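Local coordinates for type IV secretion system protein VirB11 (Brucella suis, PDB 2GZA), which hydrolyses ATP as the hexameric GSP E-family ATPase of the Brucella type IV secretion system, which serves virulence, at the interface of chains A and B. Sequence-based numbering; all coordinates share one arbitrary frame. Chains: chain A/B, Type IV secretion system protein VirB11.

Contact 1: the interface of chains A and B. Residues chain A 127-129, 132, 137-138; chain B 165, 168-169, 191, 194-195, 198, 340.
In this hexameric secretion ATPase of the GSP E family, a short segment of chain A, helix 129-134 and the loop after it, lies across chain B; it may belong to the large domain swap of this VirB11, which leaves the hexamer intact. There it meets helix 188-196, which starts at the Walker A (P-loop) lysine, together with helix 164-173 and strand 339-345. A:Leu129, which loses more surface to chain B than any other residue of the patch, has its CG anti to the carbonyl carbon (chi1 -75°). Its CD1 thereby lies 3.8 Å from CG of B:Glu198, with CB of B:Arg169 beside it, while its CB packs on CG of B:Met165. CB of B:Met165 comes over one face of the A:Phe138 ring, 3.9 Å from the ring centroid, a CH-pi contact offset toward the rim. The A:Phe138 ring atom CE2 also touches the branch tips CD1 of B:Ile340 and CD1 of B:Leu168. A:Phe137 crosses B:Ile340 at about a right angle, CE2 meeting CG1 at 3.4 Å. Backbone joins the same pair: B:Ile340 N donates to A:Phe137 O over 3.3 Å, nearly straight (173° at H) and in the carbonyl plane, and a water links that oxygen to B:Ile340 O. A:Tyr132 brings its ring edge to the methyl CB of B:Ala194, which sits in the ring plane. Its phenol OH is 3.1 Å from the backbone N of B:Leu191, a likely hydrogen bond near the start of helix 188-196. Behind these contacts, A:Phe137 supports A:Tyr132 through the face opposite A:Arg127 CD, and also lies over the far face of A:Phe138. At the other end a second water joins A:Leu129 N (2.7 Å) to B:Ala194 O and carboxylate OE1 of B:Glu198. The other carboxylate oxygen, OE2, takes a salt-bridging hydrogen bond from B:Arg169 NE at 2.8 Å, from above the carboxylate plane, which may steady B:Glu198 for the water.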
loop_
_atom_site.group_PDB
_atom_site.type_symbol
_atom_site.label_atom_id
_atom_site.label_comp_id
_atom_site.label_asym_id
_atom_site.label_seq_id
_atom_site.Cartn_x
_atom_site.Cartn_y
_atom_site.Cartn_z
ATOM N N ARG A 127 -17.611 -35.455 -27.153
ATOM C CA ARG A 127 -16.921 -35.677 -28.414
ATOM C C ARG A 127 -15.496 -36.085 -28.094
ATOM O O ARG A 127 -14.921 -35.604 -27.121
ATOM C CB ARG A 127 -16.851 -34.395 -29.249
ATOM C CG ARG A 127 -18.136 -33.603 -29.430
ATOM C CD ARG A 127 -18.018 -32.685 -30.649
ATOM N NE ARG A 127 -18.809 -31.461 -30.533
ATOM C CZ ARG A 127 -20.096 -31.365 -30.857
ATOM N NH1 ARG A 127 -20.760 -32.420 -31.309
ATOM N NH2 ARG A 127 -20.731 -30.211 -30.720
ATOM N N THR A 128 -14.928 -36.965 -28.912
ATOM C CA THR A 128 -13.496 -37.237 -28.869
ATOM C C THR A 128 -12.776 -36.156 -29.667
ATOM O O THR A 128 -13.419 -35.352 -30.347
ATOM C CB THR A 128 -13.148 -38.607 -29.487
ATOM O OG1 THR A 128 -13.658 -38.673 -30.830
ATOM C CG2 THR A 128 -13.724 -39.748 -28.659
ATOM N N LEU A 129 -11.446 -36.136 -29.597
ATOM C CA LEU A 129 -10.673 -35.256 -30.467
ATOM C C LEU A 129 -10.859 -35.648 -31.930
ATOM O O LEU A 129 -10.843 -34.785 -32.803
ATOM C CB LEU A 129 -9.186 -35.257 -30.116
ATOM C CG LEU A 129 -8.628 -34.526 -28.889
ATOM C CD1 LEU A 129 -7.129 -34.775 -28.808
ATOM C CD2 LEU A 129 -8.916 -33.037 -28.926
ATOM N N TYR A 132 -14.163 -34.110 -33.139
ATOM C CA TYR A 132 -13.874 -32.698 -33.377
ATOM C C TYR A 132 -13.211 -32.479 -34.729
ATOM O O TYR A 132 -13.579 -31.564 -35.454
ATOM C CB TYR A 132 -12.965 -32.128 -32.290
ATOM C CG TYR A 132 -13.664 -31.519 -31.101
ATOM C CD1 TYR A 132 -13.424 -31.991 -29.815
ATOM C CD2 TYR A 132 -14.553 -30.451 -31.253
ATOM C CE1 TYR A 132 -14.050 -31.420 -28.712
ATOM C CE2 TYR A 132 -15.183 -29.875 -30.155
ATOM C CZ TYR A 132 -14.927 -30.370 -28.889
ATOM O OH TYR A 132 -15.541 -29.821 -27.797
ATOM N N PHE A 137 -12.956 -28.813 -36.720
ATOM C CA PHE A 137 -12.640 -28.035 -35.532
ATOM C C PHE A 137 -11.214 -27.466 -35.526
ATOM O O PHE A 137 -10.919 -26.492 -34.808
ATOM C CB PHE A 137 -12.862 -28.913 -34.306
ATOM C CG PHE A 137 -13.037 -28.153 -33.040
ATOM C CD1 PHE A 137 -14.185 -27.388 -32.831
ATOM C CD2 PHE A 137 -12.064 -28.211 -32.040
ATOM C CE1 PHE A 137 -14.356 -26.682 -31.646
ATOM C CE2 PHE A 137 -12.226 -27.517 -30.852
ATOM C CZ PHE A 137 -13.367 -26.744 -30.649
ATOM N N PHE A 138 -10.332 -28.082 -36.309
ATOM C CA PHE A 138 -8.933 -27.667 -36.358
ATOM C C PHE A 138 -8.552 -26.987 -37.673
ATOM O O PHE A 138 -7.374 -26.777 -37.943
ATOM C CB PHE A 138 -8.025 -28.862 -36.097
ATOM C CG PHE A 138 -8.342 -29.588 -34.840
ATOM C CD1 PHE A 138 -8.980 -30.818 -34.886
ATOM C CD2 PHE A 138 -8.014 -29.041 -33.605
ATOM C CE1 PHE A 138 -9.279 -31.502 -33.723
ATOM C CE2 PHE A 138 -8.310 -29.712 -32.434
ATOM C CZ PHE A 138 -8.943 -30.945 -32.494
ATOM N N MET B 165 -4.636 -31.209 -33.612
ATOM C CA MET B 165 -5.207 -32.368 -32.942
ATOM C C MET B 165 -4.129 -33.210 -32.259
ATOM O O MET B 165 -4.256 -33.524 -31.080
ATOM C CB MET B 165 -6.047 -33.229 -33.886
ATOM C CG MET B 165 -6.861 -34.301 -33.138
ATOM S SD MET B 165 -7.593 -35.580 -34.176
ATOM C CE MET B 165 -6.145 -36.522 -34.637
ATOM N N LEU B 168 -2.565 -31.370 -29.251
ATOM C CA LEU B 168 -3.359 -31.402 -28.031
ATOM C C LEU B 168 -3.317 -32.762 -27.357
ATOM O O LEU B 168 -3.210 -32.834 -26.133
ATOM C CB LEU B 168 -4.801 -30.976 -28.305
ATOM C CG LEU B 168 -5.016 -29.504 -28.648
ATOM C CD1 LEU B 168 -6.487 -29.261 -28.970
ATOM C CD2 LEU B 168 -4.538 -28.587 -27.529
ATOM N N ARG B 169 -3.396 -33.828 -28.152
ATOM C CA ARG B 169 -3.244 -35.185 -27.640
ATOM C C ARG B 169 -1.881 -35.378 -26.980
ATOM O O ARG B 169 -1.805 -35.891 -25.862
ATOM C CB ARG B 169 -3.467 -36.237 -28.733
ATOM C CG ARG B 169 -3.079 -37.640 -28.293
ATOM C CD ARG B 169 -3.379 -38.687 -29.337
ATOM N NE ARG B 169 -4.810 -38.965 -29.429
ATOM C CZ ARG B 169 -5.542 -38.827 -30.531
ATOM N NH1 ARG B 169 -4.997 -38.424 -31.672
ATOM N NH2 ARG B 169 -6.832 -39.105 -30.490
ATOM N N LEU B 191 -14.637 -29.409 -24.858
ATOM C CA LEU B 191 -13.246 -29.601 -25.267
ATOM C C LEU B 191 -12.409 -30.131 -24.109
ATOM O O LEU B 191 -11.599 -31.038 -24.290
ATOM C CB LEU B 191 -12.638 -28.317 -25.845
ATOM C CG LEU B 191 -11.184 -28.376 -26.348
ATOM C CD1 LEU B 191 -10.974 -29.470 -27.395
ATOM C CD2 LEU B 191 -10.715 -27.035 -26.888
ATOM N N ALA B 194 -13.056 -33.638 -23.885
ATOM C CA ALA B 194 -12.360 -34.337 -24.965
ATOM C C ALA B 194 -10.889 -34.530 -24.629
ATOM O O ALA B 194 -10.332 -35.590 -24.882
ATOM C CB ALA B 194 -12.507 -33.599 -26.284
ATOM N N LEU B 195 -10.273 -33.504 -24.045
ATOM C CA LEU B 195 -8.869 -33.559 -23.652
ATOM C C LEU B 195 -8.624 -34.530 -22.504
ATOM O O LEU B 195 -7.572 -35.165 -22.437
ATOM C CB LEU B 195 -8.345 -32.163 -23.293
ATOM C CG LEU B 195 -8.231 -31.132 -24.414
ATOM C CD1 LEU B 195 -7.962 -29.761 -23.838
ATOM C CD2 LEU B 195 -7.147 -31.503 -25.409
ATOM N N GLU B 198 -7.865 -38.152 -23.203
ATOM C CA GLU B 198 -6.502 -38.448 -23.639
ATOM C C GLU B 198 -5.563 -38.770 -22.463
ATOM O O GLU B 198 -4.423 -39.185 -22.663
ATOM C CB GLU B 198 -5.934 -37.302 -24.483
ATOM C CG GLU B 198 -6.754 -36.937 -25.745
ATOM C CD GLU B 198 -6.983 -38.103 -26.704
ATOM O OE1 GLU B 198 -8.103 -38.215 -27.231
ATOM O OE2 GLU B 198 -6.060 -38.904 -26.945
ATOM N N ILE B 340 -11.339 -23.759 -33.072
ATOM C CA ILE B 340 -10.204 -23.219 -32.330
ATOM C C ILE B 340 -9.597 -22.067 -33.124
ATOM O O ILE B 340 -9.281 -22.234 -34.300
ATOM C CB ILE B 340 -9.149 -24.325 -32.035
ATOM C CG1 ILE B 340 -9.697 -25.316 -31.007
ATOM C CG2 ILE B 340 -7.829 -23.728 -31.554
ATOM C CD1 ILE B 340 -8.868 -26.578 -30.819
HETATM O O HOH W 1 -9.694 -24.357 -36.026
HETATM O O HOH W 2 -10.714 -37.188 -27.168
#

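Contact 2: the interface of chains A and B. Residues chain A 309, 313, 316-317, 320; chain B 290-291, 294, 298, 311, 315.
Between neighbouring ATPase subunits of this GSP E family hexamer, helix 311-321 of chain A packs against helix 289-300 and the start of helix 311-321 of chain B, so one helix serves both sides with different residues. A:Ile313 and B:Tyr311 reach toward each other tip to tip. The tyrosine CG is anti to the backbone N, which extends its ring across the interface. A:Ile313 CG2, likewise anti to its backbone N, sits over one ring face, 3.8 Å from the centroid and offset toward the rim, in a CH-pi contact; CG1 and CD1 lie near the CD2-CE2 side. A:Leu309 crosses the same ring obliquely, placing CD2 3.6 Å from CD1 of B:Tyr311 and also against CD1 of B:Leu298. Farther along, A:Leu317 points at B:Glu294 tip to tip: CD1 packs on the aliphatic CG while CD2 turns to the carboxylate, toward OE1. B:Glu294 bends at chi2 (73°), so that OE1 faces B:Tyr311 of its own chain and OE2 lies between B:Arg315 and A:Arg316. OE1 accepts from the phenol OH of B:Tyr311 at 2.7 Å, from above the carboxylate plane. B:Arg315 NH1 donates in its guanidinium plane to that same phenol oxygen at 2.9 Å and makes a weak bond to OE2 of B:Glu294, so tyrosine, glutamate and arginine should help fix one another's rotation. A:Arg316, CG anti to the backbone N and the chain bent at chi2 and chi3, meets the extended B:Glu290 tip to tip. Its NH1 forms a salt bridge and sharply bent hydrogen bond (116° at H) to carboxylate OE2 at 2.6 Å. OE2 lies in the guanidinium plane but NH1 comes in above the carboxylate plane, the planes 73° apart, a one-pronged bridge. B:Glu294 OE2 lies 3.7 Å from the same NH1, a looser salt bridge. The two carboxylates probably offset the repulsion between A:Arg316 NH2 and B:Arg315 NH1, 4.5 Å apart. A:Leu320 lays its methyls beside the B:Glu290 carboxylate, flanking the salt bridge with apolar surface.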
loop_
_atom_site.group_PDB
_atom_site.type_symbol
_atom_site.label_atom_id
_atom_site.label_comp_id
_atom_site.label_asym_id
_atom_site.label_seq_id
_atom_site.Cartn_x
_atom_site.Cartn_y
_atom_site.Cartn_z
ATOM N N LEU A 309 -2.641 -2.792 -10.333
ATOM C CA LEU A 309 -2.095 -2.799 -11.676
ATOM C C LEU A 309 -1.190 -1.598 -11.885
ATOM O O LEU A 309 -1.581 -0.469 -11.591
ATOM C CB LEU A 309 -3.222 -2.796 -12.724
ATOM C CG LEU A 309 -4.269 -3.910 -12.662
ATOM C CD1 LEU A 309 -5.433 -3.593 -13.573
ATOM C CD2 LEU A 309 -3.666 -5.258 -13.011
ATOM N N ILE A 313 0.025 -1.189 -17.419
ATOM C CA ILE A 313 -0.803 -2.383 -17.571
ATOM C C ILE A 313 -2.277 -2.012 -17.754
ATOM O O ILE A 313 -2.992 -2.615 -18.573
ATOM C CB ILE A 313 -0.611 -3.350 -16.374
ATOM C CG1 ILE A 313 0.839 -3.866 -16.312
ATOM C CG2 ILE A 313 -1.629 -4.501 -16.418
ATOM C CD1 ILE A 313 1.388 -4.462 -17.626
ATOM N N ARG A 316 -2.630 -0.757 -21.190
ATOM C CA ARG A 316 -2.577 -1.877 -22.113
ATOM C C ARG A 316 -3.898 -2.661 -22.131
ATOM O O ARG A 316 -4.344 -3.131 -23.185
ATOM C CB ARG A 316 -1.417 -2.792 -21.768
ATOM C CG ARG A 316 -1.176 -3.849 -22.813
ATOM C CD ARG A 316 -1.293 -5.204 -22.196
ATOM N NE ARG A 316 -0.020 -5.680 -21.683
ATOM C CZ ARG A 316 0.550 -6.812 -22.079
ATOM N NH1 ARG A 316 -0.041 -7.575 -22.988
ATOM N NH2 ARG A 316 1.710 -7.186 -21.566
ATOM N N LEU A 317 -4.519 -2.795 -20.965
ATOM C CA LEU A 317 -5.816 -3.446 -20.863
ATOM C C LEU A 317 -6.898 -2.709 -21.614
ATOM O O LEU A 317 -7.740 -3.331 -22.264
ATOM C CB LEU A 317 -6.244 -3.600 -19.407
ATOM C CG LEU A 317 -6.184 -5.002 -18.818
ATOM C CD1 LEU A 317 -6.787 -6.017 -19.799
ATOM C CD2 LEU A 317 -4.754 -5.357 -18.482
ATOM N N LEU A 320 -6.504 -3.332 -25.313
ATOM C CA LEU A 320 -6.847 -4.698 -25.694
ATOM C C LEU A 320 -8.344 -4.887 -25.766
ATOM O O LEU A 320 -8.831 -5.743 -26.492
ATOM C CB LEU A 320 -6.274 -5.698 -24.697
ATOM C CG LEU A 320 -4.809 -6.095 -24.853
ATOM C CD1 LEU A 320 -4.363 -6.886 -23.627
ATOM C CD2 LEU A 320 -4.568 -6.892 -26.134
ATOM N N GLU B 290 -4.099 -14.225 -25.087
ATOM C CA GLU B 290 -3.471 -13.181 -24.275
ATOM C C GLU B 290 -4.424 -12.663 -23.198
ATOM O O GLU B 290 -4.009 -12.428 -22.059
ATOM C CB GLU B 290 -2.972 -12.032 -25.152
ATOM C CG GLU B 290 -2.432 -10.840 -24.365
ATOM C CD GLU B 290 -2.051 -9.679 -25.254
ATOM O OE1 GLU B 290 -2.029 -9.849 -26.494
ATOM O OE2 GLU B 290 -1.766 -8.589 -24.710
ATOM N N LEU B 291 -5.697 -12.502 -23.557
ATOM C CA LEU B 291 -6.709 -12.103 -22.589
ATOM C C LEU B 291 -6.904 -13.135 -21.478
ATOM O O LEU B 291 -7.350 -12.788 -20.385
ATOM C CB LEU B 291 -8.038 -11.765 -23.275
ATOM C CG LEU B 291 -8.082 -10.438 -24.039
ATOM C CD1 LEU B 291 -9.313 -10.358 -24.930
ATOM C CD2 LEU B 291 -8.023 -9.252 -23.085
ATOM N N GLU B 294 -4.259 -12.343 -19.131
ATOM C CA GLU B 294 -4.679 -11.046 -18.631
ATOM C C GLU B 294 -5.736 -11.207 -17.549
ATOM O O GLU B 294 -5.621 -10.594 -16.487
ATOM C CB GLU B 294 -5.190 -10.199 -19.784
ATOM C CG GLU B 294 -4.892 -8.760 -19.629
ATOM C CD GLU B 294 -3.425 -8.408 -19.838
ATOM O OE1 GLU B 294 -2.859 -7.703 -18.978
ATOM O OE2 GLU B 294 -2.838 -8.815 -20.859
ATOM N N LEU B 298 -5.764 -10.951 -13.040
ATOM C CA LEU B 298 -6.783 -10.244 -12.279
ATOM C C LEU B 298 -7.381 -11.134 -11.209
ATOM O O LEU B 298 -7.706 -10.672 -10.126
ATOM C CB LEU B 298 -7.878 -9.743 -13.220
ATOM C CG LEU B 298 -7.745 -8.387 -13.913
ATOM C CD1 LEU B 298 -6.312 -7.907 -14.065
ATOM C CD2 LEU B 298 -8.470 -8.417 -15.260
ATOM N N TYR B 311 2.663 -7.116 -10.211
ATOM C CA TYR B 311 1.989 -7.627 -11.392
ATOM C C TYR B 311 2.935 -8.427 -12.291
ATOM O O TYR B 311 2.554 -9.477 -12.816
ATOM C CB TYR B 311 1.303 -6.501 -12.162
ATOM C CG TYR B 311 0.549 -6.972 -13.386
ATOM C CD1 TYR B 311 -0.764 -7.427 -13.293
ATOM C CD2 TYR B 311 1.155 -6.973 -14.633
ATOM C CE1 TYR B 311 -1.452 -7.862 -14.419
ATOM C CE2 TYR B 311 0.478 -7.403 -15.754
ATOM C CZ TYR B 311 -0.822 -7.851 -15.645
ATOM O OH TYR B 311 -1.472 -8.281 -16.782
ATOM N N ARG B 315 2.399 -12.309 -13.678
ATOM C CA ARG B 315 2.521 -12.658 -15.090
ATOM C C ARG B 315 3.630 -13.674 -15.329
ATOM O O ARG B 315 3.509 -14.547 -16.195
ATOM C CB ARG B 315 2.755 -11.414 -15.951
ATOM C CG ARG B 315 1.534 -10.514 -16.092
ATOM C CD ARG B 315 0.294 -11.273 -16.588
ATOM N NE ARG B 315 0.470 -11.769 -17.946
ATOM C CZ ARG B 315 0.055 -11.147 -19.044
ATOM N NH1 ARG B 315 -0.598 -9.992 -18.976
ATOM N NH2 ARG B 315 0.287 -11.698 -20.220
#

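Contact 1 and contact 2 lie about 28 Å apart, centre to centre of their C-alpha atoms, on one interface between neighbouring subunits, and share no residue. Chain A reaches contact 1 with helix 129-134 and the loop after it, and contact 2 with helix 311-321 and A:Leu309 shortly before it. Chain B offers helices 164-173 and 188-196 and strand 339-345 to contact 1, and helices 289-300 and 311-321 to contact 2. Because contact 1 touches the helix that follows the P-loop, subunit packing there could be coupled to nucleotide binding. Repeated around the ring, two separated grips should limit rocking between subunits.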